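Local coordinates for protein putative glycoside hydrolase (Bacteroides ovatus, PDB 4ONZ) that is of unknown function in detail but, as a putative glycoside hydrolase, has the five-bladed beta-propeller fold of its clan, at residues K45-D50 / M95-N100; L103-D108 / G117-P122; A55-D60 / R152-W157; N279-G284 / T321-G326. All blocks are in the same frame, centred on the assembly; numbering follows the deposited sequence.

Contact 1. Residues K45-D50 / M95-N100; sequences KWEESD and MKRLDN
Trp46 and Asn100 make the nearest backbone approach, their CA atoms 8.4 Å apart, so the loop 45-50 and the chain leaving strand 96-97 meet through side chains that reach across the gap to each other or to backbone carbonyls. Trp46 holds CG in the crowded position between its backbone N and carbonyl carbon (chi1 65°), and the indole turns the edge that carries NE1 and CZ2 to the other segment. NE1 donates to Asp99 O at 2.9 Å, a bent bond in which the nitrogen stands above the carbonyl plane. Leu98 O lies in the ring plane at the same edge, 3.8 Å from CZ2, while Glu47 CG sits over the centre of one indole face.

Glu47 and Arg97 reach toward each other tip to tip in a salt bridge. NH2 of Arg97 is 2.9 Å from OE1 of Glu47; the oxygen lies in the guanidinium plane, but the nitrogen comes from above the carboxylate, the two planes standing 87° apart. Tyr67 OH also bonds OE1 and Arg97 NE, and Thr33 OG1 bonds OE2. A water adds a bridge, donating to Glu47 OE2 at 2.7 Å and to Leu98 O at 2.9 Å, with a weak bond from Arg97 NE. In propeller terms, the lead-in to inner strand 50-59 is tied to outermost strand 96-97 of the same four-stranded antiparallel blade.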
loop_
_atom_site.group_PDB
_atom_site.type_symbol
_atom_site.label_atom_id
_atom_site.label_comp_id
_atom_site.label_asym_id
_atom_site.label_seq_id
_atom_site.Cartn_x
_atom_site.Cartn_y
_atom_site.Cartn_z
ATOM N N LYS A 45 12.476 17.711 -11.304
ATOM C CA LYS A 45 12.077 17.957 -9.912
ATOM C C LYS A 45 11.054 16.865 -9.611
ATOM O O LYS A 45 9.849 17.070 -9.690
ATOM C CB LYS A 45 11.485 19.355 -9.728
ATOM C CG LYS A 45 12.442 20.503 -10.027
ATOM C CD LYS A 45 11.794 21.823 -9.620
ATOM C CE LYS A 45 12.662 23.036 -9.879
ATOM N NZ LYS A 45 12.709 23.419 -11.313
ATOM N N TRP A 46 11.585 15.702 -9.256
ATOM C CA TRP A 46 10.803 14.477 -9.121
ATOM C C TRP A 46 9.819 14.372 -7.946
ATOM O O TRP A 46 8.989 13.468 -7.931
ATOM C CB TRP A 46 11.757 13.287 -9.112
ATOM C CG TRP A 46 12.675 13.260 -7.930
ATOM C CD1 TRP A 46 13.866 13.921 -7.786
ATOM C CD2 TRP A 46 12.458 12.548 -6.713
ATOM N NE1 TRP A 46 14.414 13.646 -6.554
ATOM C CE2 TRP A 46 13.566 12.805 -5.874
ATOM C CE3 TRP A 46 11.443 11.697 -6.257
ATOM C CZ2 TRP A 46 13.683 12.246 -4.596
ATOM C CZ3 TRP A 46 11.557 11.142 -4.987
ATOM C CH2 TRP A 46 12.664 11.416 -4.172
ATOM N N GLU A 47 9.910 15.274 -6.973
ATOM C CA GLU A 47 9.017 15.249 -5.802
ATOM C C GLU A 47 8.482 16.641 -5.471
ATOM O O GLU A 47 8.184 16.945 -4.322
ATOM C CB GLU A 47 9.749 14.660 -4.602
ATOM C CG GLU A 47 11.054 15.364 -4.244
ATOM C CD GLU A 47 11.758 14.722 -3.068
ATOM O OE1 GLU A 47 11.150 13.844 -2.411
ATOM O OE2 GLU A 47 12.924 15.099 -2.795
ATOM N N GLU A 48 8.324 17.464 -6.504
ATOM C CA GLU A 48 7.913 18.851 -6.337
ATOM C C GLU A 48 6.431 19.049 -6.038
ATOM O O GLU A 48 6.078 19.992 -5.332
ATOM C CB GLU A 48 8.350 19.650 -7.584
ATOM C CG GLU A 48 8.291 21.172 -7.465
ATOM C CD GLU A 48 6.939 21.763 -7.827
ATOM O OE1 GLU A 48 6.000 21.004 -8.144
ATOM O OE2 GLU A 48 6.814 23.005 -7.813
ATOM N N SER A 49 5.575 18.166 -6.543
ATOM C CA SER A 49 4.112 18.313 -6.404
ATOM C C SER A 49 3.504 17.605 -5.213
ATOM O O SER A 49 2.685 18.182 -4.506
ATOM C CB SER A 49 3.401 17.766 -7.648
ATOM O OG SER A 49 3.819 18.429 -8.818
ATOM N N ASP A 50 3.879 16.343 -5.012
ATOM C CA ASP A 50 3.345 15.574 -3.893
ATOM C C ASP A 50 4.261 14.430 -3.483
ATOM O O ASP A 50 5.071 13.942 -4.267
ATOM C CB ASP A 50 1.935 15.075 -4.206
ATOM C CG ASP A 50 1.862 14.286 -5.485
ATOM O OD1 ASP A 50 2.758 13.452 -5.728
ATOM O OD2 ASP A 50 0.890 14.488 -6.239
HETATM N N MSE A 95 12.552 11.963 9.419
HETATM C CA MSE A 95 12.884 11.307 8.158
HETATM C C MSE A 95 14.129 11.863 7.521
HETATM O O MSE A 95 14.285 13.076 7.410
HETATM C CB MSE A 95 11.737 11.537 7.177
HETATM C CG MSE A 95 10.384 10.982 7.628
HETATM SE SE MSE A 95 10.319 9.027 7.474
HETATM C CE MSE A 95 9.116 8.624 8.966
ATOM N N LYS A 96 15.032 10.974 7.114
ATOM C CA LYS A 96 16.246 11.348 6.387
ATOM C C LYS A 96 16.021 10.823 4.972
ATOM O O LYS A 96 15.951 9.607 4.765
ATOM C CB LYS A 96 17.473 10.714 7.039
ATOM C CG LYS A 96 18.804 11.014 6.362
ATOM C CD LYS A 96 19.945 10.323 7.102
ATOM C CE LYS A 96 21.252 10.365 6.324
ATOM N NZ LYS A 96 21.680 11.751 5.991
ATOM N N ARG A 97 15.903 11.735 4.008
ATOM C CA ARG A 97 15.588 11.379 2.625
ATOM C C ARG A 97 16.777 11.442 1.668
ATOM O O ARG A 97 17.703 12.210 1.874
ATOM C CB ARG A 97 14.480 12.312 2.127
ATOM C CG ARG A 97 13.191 12.154 2.922
ATOM C CD ARG A 97 12.318 13.396 2.899
ATOM N NE ARG A 97 11.792 13.743 1.583
ATOM C CZ ARG A 97 10.961 14.765 1.374
ATOM N NH1 ARG A 97 10.555 15.536 2.390
ATOM N NH2 ARG A 97 10.507 15.013 0.157
ATOM N N LEU A 98 16.738 10.612 0.626
ATOM C CA LEU A 98 17.765 10.607 -0.412
ATOM C C LEU A 98 17.355 11.605 -1.484
ATOM O O LEU A 98 16.159 11.769 -1.773
ATOM C CB LEU A 98 17.909 9.224 -1.053
ATOM C CG LEU A 98 18.329 8.052 -0.166
ATOM C CD1 LEU A 98 18.351 6.763 -0.976
ATOM C CD2 LEU A 98 19.679 8.309 0.493
ATOM N N ASP A 99 18.345 12.261 -2.080
ATOM C CA ASP A 99 18.096 13.237 -3.144
ATOM C C ASP A 99 17.628 12.610 -4.454
ATOM O O ASP A 99 17.047 13.303 -5.287
ATOM C CB ASP A 99 19.347 14.073 -3.419
ATOM C CG ASP A 99 19.631 15.084 -2.323
ATOM O OD1 ASP A 99 18.775 15.285 -1.427
ATOM O OD2 ASP A 99 20.714 15.693 -2.378
ATOM N N ASN A 100 17.909 11.325 -4.653
ATOM C CA ASN A 100 17.464 10.624 -5.852
ATOM C C ASN A 100 16.381 9.609 -5.524
ATOM O O ASN A 100 16.438 8.969 -4.477
ATOM C CB ASN A 100 18.624 9.888 -6.519
ATOM C CG ASN A 100 19.674 10.829 -7.091
ATOM O OD1 ASN A 100 19.646 12.042 -6.868
ATOM N ND2 ASN A 100 20.620 10.261 -7.822
HETATM O O HOH W 1 14.153 13.682 -0.810
#

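Contact 2. Residues L103-D108 / G117-P122; sequences LFPAED and GGCEDP
Leu103, Phe104 and Pro105 pack on Gly118 and Cys119 where one propeller blade hands over to the next: the loop after outer strand 96-97 lies against the start of strand 118-126, the first strand of the following antiparallel blade. The nearest backbones are those of Pro105 and Gly118, with CA atoms 5.4 Å apart.

Apolar packing carries the contact, and Cys119 is its centre. SG lies anti to its own carbonyl carbon, beside the backbone N (chi1 -44°), and touches Leu103 CG at 4.0 Å. Leu103 CD2 meets the same residue further back, at CB. SG also lies beside the main chain, 4.0 Å from Phe104 C, and reaches on to the Pro105 ring.

Polar support comes from outside the two segments. Lys159, on the outer strand 158-162 of the second blade, takes both Phe104 O and Asp108 OD2 with its NZ, while the backbone of Cys119 bonds to Ser82 on strand 82-89, bringing both blades into the joint.

Backbone shape matters at Gly118, whose angles (phi 88°, psi -156°) suit a residue without a side chain. Pro105 rests on its bare alpha carbon, with CG 3.8 Å from Gly118 CA.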
loop_
_atom_site.group_PDB
_atom_site.type_symbol
_atom_site.label_atom_id
_atom_site.label_comp_id
_atom_site.label_asym_id
_atom_site.label_seq_id
_atom_site.Cartn_x
_atom_site.Cartn_y
_atom_site.Cartn_z
ATOM N N LEU A 103 13.004 4.116 -7.317
ATOM C CA LEU A 103 12.295 3.319 -8.329
ATOM C C LEU A 103 11.656 4.324 -9.268
ATOM O O LEU A 103 10.895 5.194 -8.837
ATOM C CB LEU A 103 11.232 2.381 -7.739
ATOM C CG LEU A 103 10.554 1.450 -8.758
ATOM C CD1 LEU A 103 11.542 0.480 -9.372
ATOM C CD2 LEU A 103 9.419 0.661 -8.134
ATOM N N PHE A 104 11.980 4.203 -10.544
ATOM C CA PHE A 104 11.543 5.157 -11.545
ATOM C C PHE A 104 11.634 4.572 -12.940
ATOM O O PHE A 104 12.320 3.568 -13.141
ATOM C CB PHE A 104 12.436 6.400 -11.436
ATOM C CG PHE A 104 13.915 6.086 -11.355
ATOM C CD1 PHE A 104 14.687 5.959 -12.512
ATOM C CD2 PHE A 104 14.542 5.935 -10.124
ATOM C CE1 PHE A 104 16.045 5.669 -12.441
ATOM C CE2 PHE A 104 15.905 5.649 -10.045
ATOM C CZ PHE A 104 16.657 5.516 -11.205
ATOM N N PRO A 105 10.937 5.185 -13.913
ATOM C CA PRO A 105 11.107 4.684 -15.271
ATOM C C PRO A 105 12.562 4.902 -15.691
ATOM O O PRO A 105 13.120 5.963 -15.425
ATOM C CB PRO A 105 10.129 5.510 -16.116
ATOM C CG PRO A 105 9.506 6.504 -15.220
ATOM C CD PRO A 105 9.890 6.215 -13.800
ATOM N N ALA A 106 13.168 3.882 -16.293
ATOM C CA ALA A 106 14.580 3.924 -16.652
ATOM C C ALA A 106 14.868 3.245 -17.987
ATOM O O ALA A 106 13.955 2.799 -18.679
ATOM C CB ALA A 106 15.396 3.273 -15.535
ATOM N N GLU A 107 16.147 3.221 -18.363
ATOM C CA GLU A 107 16.581 2.581 -19.595
ATOM C C GLU A 107 16.745 1.097 -19.309
ATOM O O GLU A 107 17.852 0.598 -19.126
ATOM C CB GLU A 107 17.867 3.229 -20.119
ATOM C CG GLU A 107 17.597 4.633 -20.647
ATOM C CD GLU A 107 18.803 5.297 -21.288
ATOM O OE1 GLU A 107 19.937 5.109 -20.797
ATOM O OE2 GLU A 107 18.612 6.031 -22.283
ATOM N N ASP A 108 15.612 0.408 -19.262
ATOM C CA ASP A 108 15.565 -1.004 -18.923
ATOM C C ASP A 108 14.568 -1.713 -19.836
ATOM O O ASP A 108 14.074 -1.114 -20.796
ATOM C CB ASP A 108 15.196 -1.154 -17.434
ATOM C CG ASP A 108 13.843 -0.535 -17.084
ATOM O OD1 ASP A 108 12.960 -0.451 -17.975
ATOM O OD2 ASP A 108 13.656 -0.157 -15.895
ATOM N N GLY A 117 4.238 7.196 -17.382
ATOM C CA GLY A 117 3.564 7.445 -16.105
ATOM C C GLY A 117 4.306 7.071 -14.835
ATOM O O GLY A 117 4.002 7.589 -13.747
ATOM N N GLY A 118 5.253 6.152 -14.946
ATOM C CA GLY A 118 6.060 5.785 -13.799
ATOM C C GLY A 118 5.506 4.682 -12.906
ATOM O O GLY A 118 4.695 3.845 -13.331
ATOM N N CYS A 119 5.983 4.728 -11.667
ATOM C CA CYS A 119 5.773 3.735 -10.639
ATOM C C CYS A 119 5.063 4.370 -9.435
ATOM O O CYS A 119 5.599 5.268 -8.762
ATOM C CB CYS A 119 7.155 3.202 -10.252
ATOM S SG CYS A 119 8.253 2.868 -11.671
ATOM N N GLU A 120 3.856 3.879 -9.166
ATOM C CA GLU A 120 2.978 4.402 -8.133
ATOM C C GLU A 120 2.650 3.423 -7.020
ATOM O O GLU A 120 2.764 2.211 -7.170
ATOM C CB GLU A 120 1.603 4.741 -8.755
ATOM C CG GLU A 120 1.615 5.572 -10.031
ATOM C CD GLU A 120 0.227 5.738 -10.651
ATOM O OE1 GLU A 120 -0.718 5.050 -10.208
ATOM O OE2 GLU A 120 0.081 6.559 -11.582
ATOM N N ASP A 121 2.228 4.009 -5.904
ATOM C CA ASP A 121 1.613 3.312 -4.787
ATOM C C ASP A 121 2.248 1.979 -4.377
ATOM O O ASP A 121 1.652 0.923 -4.557
ATOM C CB ASP A 121 0.144 3.070 -5.131
ATOM C CG ASP A 121 -0.636 4.357 -5.409
ATOM O OD1 ASP A 121 -0.084 5.456 -5.300
ATOM O OD2 ASP A 121 -1.837 4.249 -5.739
ATOM N N PRO A 122 3.446 2.033 -3.803
ATOM C CA PRO A 122 4.102 0.814 -3.381
ATOM C C PRO A 122 3.565 0.228 -2.074
ATOM O O PRO A 122 3.067 0.950 -1.206
ATOM C CB PRO A 122 5.545 1.271 -3.152
ATOM C CG PRO A 122 5.407 2.690 -2.725
ATOM C CD PRO A 122 4.289 3.220 -3.577
#

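Contact 3. Residues A55-D60 / R152-W157; sequences AATVKD and RDLKNW
Thr57 is the first residue of strand 50-59 here to touch the loop 152-157, meeting Leu154 tip to tip. Its methyl CG2 points across the gap from the position between backbone N and carbonyl carbon, while OG1 is anti to N (chi1 -168°). CG2 comes to rest against both leucine methyls, 3.8 Å from Leu154 CD1 and 3.9 Å from Leu154 CD2.

Val58 turns away, and Lys59 makes the next contact. Its chain slides past Leu154 in the opposite direction, with CB 3.7 Å from Leu154 CD1. Thr57 and Lys59 thus both pack on that methyl, and Tyr132 of strand 132-139 touches all three side chains. This is an interface between neighbouring propeller blades: the inner strand of one faces the turn joining strands 144-151 and 158-162 of the next.

Further out, Lys59 CE lies 3.2 Å from Arg152 O and also packs on Asp153 CA. The loop facing it is shaped by an Asx motif, Asp153 OD1 accepting from the backbone N of both Lys155 (the Asx turn) and Asn156, while Asp153 OD2 uses its syn lone pair for Asn156 ND2. Lys59 then bends at chi4 (-67°), and NZ forms a salt bridge with Asp60 OD2 at 3.0 Å, coming from above the carboxylate plane.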
loop_
_atom_site.group_PDB
_atom_site.type_symbol
_atom_site.label_atom_id
_atom_site.label_comp_id
_atom_site.label_asym_id
_atom_site.label_seq_id
_atom_site.Cartn_x
_atom_site.Cartn_y
_atom_site.Cartn_z
ATOM N N ALA A 55 4.755 3.101 1.128
ATOM C CA ALA A 55 4.975 1.777 1.671
ATOM C C ALA A 55 5.845 2.051 2.893
ATOM O O ALA A 55 6.412 3.141 3.012
ATOM C CB ALA A 55 5.727 0.893 0.692
ATOM N N ALA A 56 5.917 1.099 3.820
ATOM C CA ALA A 56 6.831 1.214 4.961
ATOM C C ALA A 56 7.349 -0.163 5.351
ATOM O O ALA A 56 6.639 -1.165 5.233
ATOM C CB ALA A 56 6.169 1.896 6.147
ATOM N N THR A 57 8.595 -0.210 5.802
ATOM C CA THR A 57 9.199 -1.464 6.227
ATOM C C THR A 57 10.291 -1.133 7.247
ATOM O O THR A 57 10.442 0.026 7.642
ATOM C CB THR A 57 9.708 -2.266 5.006
ATOM O OG1 THR A 57 10.052 -3.610 5.380
ATOM C CG2 THR A 57 10.890 -1.579 4.353
ATOM N N VAL A 58 11.021 -2.145 7.690
ATOM C CA VAL A 58 12.091 -1.961 8.662
ATOM C C VAL A 58 13.349 -2.631 8.134
ATOM O O VAL A 58 13.274 -3.654 7.459
ATOM C CB VAL A 58 11.717 -2.583 10.031
ATOM C CG1 VAL A 58 12.893 -2.552 11.000
ATOM C CG2 VAL A 58 10.517 -1.870 10.641
ATOM N N LYS A 59 14.498 -2.035 8.433
ATOM C CA LYS A 59 15.791 -2.611 8.092
ATOM C C LYS A 59 16.813 -2.130 9.114
ATOM O O LYS A 59 16.879 -0.937 9.405
ATOM C CB LYS A 59 16.263 -2.224 6.692
ATOM C CG LYS A 59 17.533 -2.975 6.291
ATOM C CD LYS A 59 17.914 -2.795 4.837
ATOM C CE LYS A 59 19.024 -3.767 4.444
ATOM N NZ LYS A 59 20.318 -3.485 5.115
ATOM N N ASP A 60 17.574 -3.062 9.672
ATOM C CA ASP A 60 18.649 -2.723 10.611
ATOM C C ASP A 60 18.167 -1.814 11.736
ATOM O O ASP A 60 18.807 -0.812 12.059
ATOM C CB ASP A 60 19.797 -2.046 9.848
ATOM C CG ASP A 60 20.404 -2.943 8.784
ATOM O OD1 ASP A 60 20.327 -4.180 8.937
ATOM O OD2 ASP A 60 20.979 -2.411 7.806
ATOM N N ARG A 152 17.334 -5.898 -1.629
ATOM C CA ARG A 152 17.884 -6.351 -0.364
ATOM C C ARG A 152 18.320 -5.190 0.515
ATOM O O ARG A 152 18.390 -5.343 1.733
ATOM C CB ARG A 152 19.022 -7.351 -0.580
ATOM C CG ARG A 152 18.478 -8.714 -0.946
ATOM C CD ARG A 152 19.529 -9.810 -0.920
ATOM N NE ARG A 152 18.839 -11.076 -0.721
ATOM C CZ ARG A 152 18.509 -11.583 0.472
ATOM N NH1 ARG A 152 18.832 -10.960 1.605
ATOM N NH2 ARG A 152 17.855 -12.733 0.533
ATOM N N ASP A 153 18.606 -4.035 -0.087
ATOM C CA ASP A 153 19.047 -2.856 0.668
ATOM C C ASP A 153 18.043 -1.704 0.702
ATOM O O ASP A 153 18.299 -0.695 1.360
ATOM C CB ASP A 153 20.412 -2.356 0.161
ATOM C CG ASP A 153 20.370 -1.818 -1.270
ATOM O OD1 ASP A 153 19.286 -1.743 -1.897
ATOM O OD2 ASP A 153 21.452 -1.452 -1.774
ATOM N N LEU A 154 16.923 -1.853 -0.012
ATOM C CA LEU A 154 15.838 -0.851 -0.090
ATOM C C LEU A 154 16.125 0.397 -0.942
ATOM O O LEU A 154 15.250 1.253 -1.112
ATOM C CB LEU A 154 15.355 -0.442 1.309
ATOM C CG LEU A 154 14.801 -1.594 2.155
ATOM C CD1 LEU A 154 14.540 -1.148 3.581
ATOM C CD2 LEU A 154 13.531 -2.146 1.521
ATOM N N LYS A 155 17.339 0.497 -1.470
ATOM C CA LYS A 155 17.752 1.615 -2.320
ATOM C C LYS A 155 17.928 1.171 -3.770
ATOM O O LYS A 155 17.654 1.934 -4.694
ATOM C CB LYS A 155 19.055 2.211 -1.778
ATOM C CG LYS A 155 18.931 2.748 -0.360
ATOM C CD LYS A 155 20.297 3.069 0.234
ATOM C CE LYS A 155 20.169 3.608 1.648
ATOM N NZ LYS A 155 21.511 3.851 2.241
ATOM N N ASN A 156 18.408 -0.064 -3.950
ATOM C CA ASN A 156 18.600 -0.629 -5.275
ATOM C C ASN A 156 17.523 -1.678 -5.542
ATOM O O ASN A 156 17.547 -2.775 -4.995
ATOM C CB ASN A 156 20.014 -1.175 -5.394
ATOM C CG ASN A 156 21.051 -0.074 -5.302
ATOM O OD1 ASN A 156 21.124 0.793 -6.173
ATOM N ND2 ASN A 156 21.846 -0.090 -4.240
ATOM N N TRP A 157 16.550 -1.289 -6.367
ATOM C CA TRP A 157 15.393 -2.134 -6.719
ATOM C C TRP A 157 15.534 -2.753 -8.090
ATOM O O TRP A 157 15.956 -2.085 -9.025
ATOM C CB TRP A 157 14.083 -1.321 -6.656
ATOM C CG TRP A 157 13.777 -0.934 -5.255
ATOM C CD1 TRP A 157 14.197 0.179 -4.604
ATOM C CD2 TRP A 157 13.037 -1.704 -4.306
ATOM N NE1 TRP A 157 13.764 0.156 -3.297
ATOM C CE2 TRP A 157 13.037 -0.986 -3.095
ATOM C CE3 TRP A 157 12.366 -2.931 -4.366
ATOM C CZ2 TRP A 157 12.415 -1.462 -1.944
ATOM C CZ3 TRP A 157 11.734 -3.402 -3.223
ATOM C CH2 TRP A 157 11.756 -2.668 -2.032
#

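Contact 4. Residues N279-G284 / T321-G326; sequences NAYCAG and TVFIEG
Tyr281 and Thr321 make the straightest bond between the two segments: the tyrosine backbone N donates to Thr321 OG1 at 2.9 Å, with an angle of 173° at the hydrogen. The threonine hydroxyl is anti to its own backbone N (chi1 -172°) and also lies near the plane of the tyrosine ring, at its edge. A second, longer bond runs the other way, from Val322 N to Tyr281 O at 3.2 Å, the donor tilted from the carbonyl plane. One residue is therefore held through both its N-H and its C=O.

Beyond these bonds the strands splay, 281-284 and 322-326 running at 42° to each other, and packing takes over. Tyr281 and Phe323 lie side by side, pointing the same way, in an offset edge-to-face pair. The edge of Phe323 turns toward the tyrosine face, with centroids 5.4 Å apart, and CD1 of Phe323 approaches CD2 of Tyr281 to 3.7 Å. Further along, Ala283 CB presses on Ile324 CG1 at 3.5 Å, tighter than usual for two carbons. The nearest atoms of the Tyr281 side chain and an unknown ligand, probably from the crystallisation liquor, are about 3 Å apart.

Strand 281-288 lies between 258-266 and 296-299 in its propeller blade, and strand 322-330 opens the next; Asn264 OD1, on strand 258-266, accepts from Ile324 N across the same interface.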
loop_
_atom_site.group_PDB
_atom_site.type_symbol
_atom_site.label_atom_id
_atom_site.label_comp_id
_atom_site.label_asym_id
_atom_site.label_seq_id
_atom_site.Cartn_x
_atom_site.Cartn_y
_atom_site.Cartn_z
ATOM N N ASN A 279 -16.413 11.427 -1.879
ATOM C CA ASN A 279 -15.169 11.200 -2.647
ATOM C C ASN A 279 -13.873 11.077 -1.826
ATOM O O ASN A 279 -12.785 11.035 -2.381
ATOM C CB ASN A 279 -15.003 12.231 -3.765
ATOM C CG ASN A 279 -16.041 12.070 -4.856
ATOM O OD1 ASN A 279 -16.475 10.954 -5.169
ATOM N ND2 ASN A 279 -16.434 13.180 -5.455
ATOM N N ALA A 280 -13.983 10.968 -0.514
ATOM C CA ALA A 280 -12.799 10.830 0.312
ATOM C C ALA A 280 -12.605 9.368 0.672
ATOM O O ALA A 280 -13.541 8.570 0.648
ATOM C CB ALA A 280 -12.924 11.661 1.577
ATOM N N TYR A 281 -11.371 9.041 0.999
ATOM C CA TYR A 281 -11.019 7.714 1.437
ATOM C C TYR A 281 -10.920 7.724 2.959
ATOM O O TYR A 281 -10.436 8.694 3.555
ATOM C CB TYR A 281 -9.685 7.263 0.830
ATOM C CG TYR A 281 -9.662 7.023 -0.668
ATOM C CD1 TYR A 281 -9.673 8.090 -1.562
ATOM C CD2 TYR A 281 -9.566 5.733 -1.191
ATOM C CE1 TYR A 281 -9.630 7.882 -2.937
ATOM C CE2 TYR A 281 -9.491 5.517 -2.565
ATOM C CZ TYR A 281 -9.522 6.589 -3.435
ATOM O OH TYR A 281 -9.474 6.389 -4.814
ATOM N N CYS A 282 -11.438 6.659 3.562
ATOM C CA CYS A 282 -11.367 6.384 4.992
ATOM C C CYS A 282 -10.954 4.929 5.067
ATOM O O CYS A 282 -11.194 4.188 4.130
ATOM C CB CYS A 282 -12.720 6.540 5.672
ATOM S SG CYS A 282 -13.422 8.181 5.522
ATOM N N ALA A 283 -10.365 4.517 6.184
ATOM C CA ALA A 283 -9.823 3.172 6.324
ATOM C C ALA A 283 -10.695 2.223 7.148
ATOM O O ALA A 283 -11.188 2.580 8.211
ATOM C CB ALA A 283 -8.438 3.255 6.940
ATOM N N GLY A 284 -10.865 1.009 6.642
ATOM C CA GLY A 284 -11.605 -0.037 7.328
ATOM C C GLY A 284 -10.728 -1.239 7.567
ATOM O O GLY A 284 -9.541 -1.230 7.235
ATOM N N THR A 321 -8.932 13.660 3.279
ATOM C CA THR A 321 -8.876 12.295 2.760
ATOM C C THR A 321 -7.572 11.639 3.230
ATOM O O THR A 321 -6.539 12.310 3.353
ATOM C CB THR A 321 -9.027 12.250 1.220
ATOM O OG1 THR A 321 -9.142 10.891 0.786
ATOM C CG2 THR A 321 -7.851 12.938 0.513
ATOM N N VAL A 322 -7.639 10.346 3.546
ATOM C CA VAL A 322 -6.488 9.590 4.037
ATOM C C VAL A 322 -6.430 8.238 3.329
ATOM O O VAL A 322 -7.470 7.634 3.051
ATOM C CB VAL A 322 -6.497 9.401 5.577
ATOM C CG1 VAL A 322 -6.456 10.749 6.263
ATOM C CG2 VAL A 322 -7.703 8.605 6.055
ATOM N N PHE A 323 -5.214 7.783 3.018
ATOM C CA PHE A 323 -5.013 6.528 2.280
ATOM C C PHE A 323 -3.886 5.751 2.939
ATOM O O PHE A 323 -2.715 6.137 2.843
ATOM C CB PHE A 323 -4.702 6.827 0.819
ATOM C CG PHE A 323 -4.769 5.620 -0.075
ATOM C CD1 PHE A 323 -5.983 5.196 -0.590
ATOM C CD2 PHE A 323 -3.625 4.929 -0.423
ATOM C CE1 PHE A 323 -6.057 4.095 -1.427
ATOM C CE2 PHE A 323 -3.693 3.836 -1.259
ATOM C CZ PHE A 323 -4.908 3.418 -1.764
ATOM N N ILE A 324 -4.264 4.671 3.619
ATOM C CA ILE A 324 -3.348 3.861 4.432
ATOM C C ILE A 324 -2.597 2.870 3.578
ATOM O O ILE A 324 -3.215 2.098 2.846
ATOM C CB ILE A 324 -4.099 3.067 5.519
ATOM C CG1 ILE A 324 -5.101 3.946 6.274
ATOM C CG2 ILE A 324 -3.123 2.413 6.487
ATOM C CD1 ILE A 324 -4.541 5.212 6.867
ATOM N N GLU A 325 -1.270 2.863 3.677
ATOM C CA GLU A 325 -0.493 2.001 2.784
ATOM C C GLU A 325 0.760 1.353 3.380
ATOM O O GLU A 325 1.324 0.427 2.773
ATOM C CB GLU A 325 -0.173 2.825 1.532
ATOM C CG GLU A 325 0.391 2.071 0.327
ATOM C CD GLU A 325 0.382 2.929 -0.929
ATOM O OE1 GLU A 325 -0.479 3.842 -1.024
ATOM O OE2 GLU A 325 1.231 2.702 -1.829
ATOM N N GLY A 326 1.186 1.820 4.554
ATOM C CA GLY A 326 2.340 1.254 5.238
ATOM C C GLY A 326 2.025 0.885 6.668
ATOM O O GLY A 326 1.302 1.599 7.350
#

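Contacts 1, 2 and 3 cluster in one part of the propeller, their centres 14 to 16 Å apart, while contact 4 lies 22 to 23 Å from each of them. Contact 1 joins parts of a single blade; contacts 2, 3 and 4 join successive blades. Along the chain, contacts 1 and 3 interleave, contact 2 is nested inside the loop closed by contact 3, and contact 4 follows all three. The cluster is continuous: Leu98 packs on Lys155, and Leu103 on Trp157. Contact 4 connects to it at strand 322-330, where Gly326 touches Ala56, while Ala55 packs on Pro122, so inner strands of three blades come together.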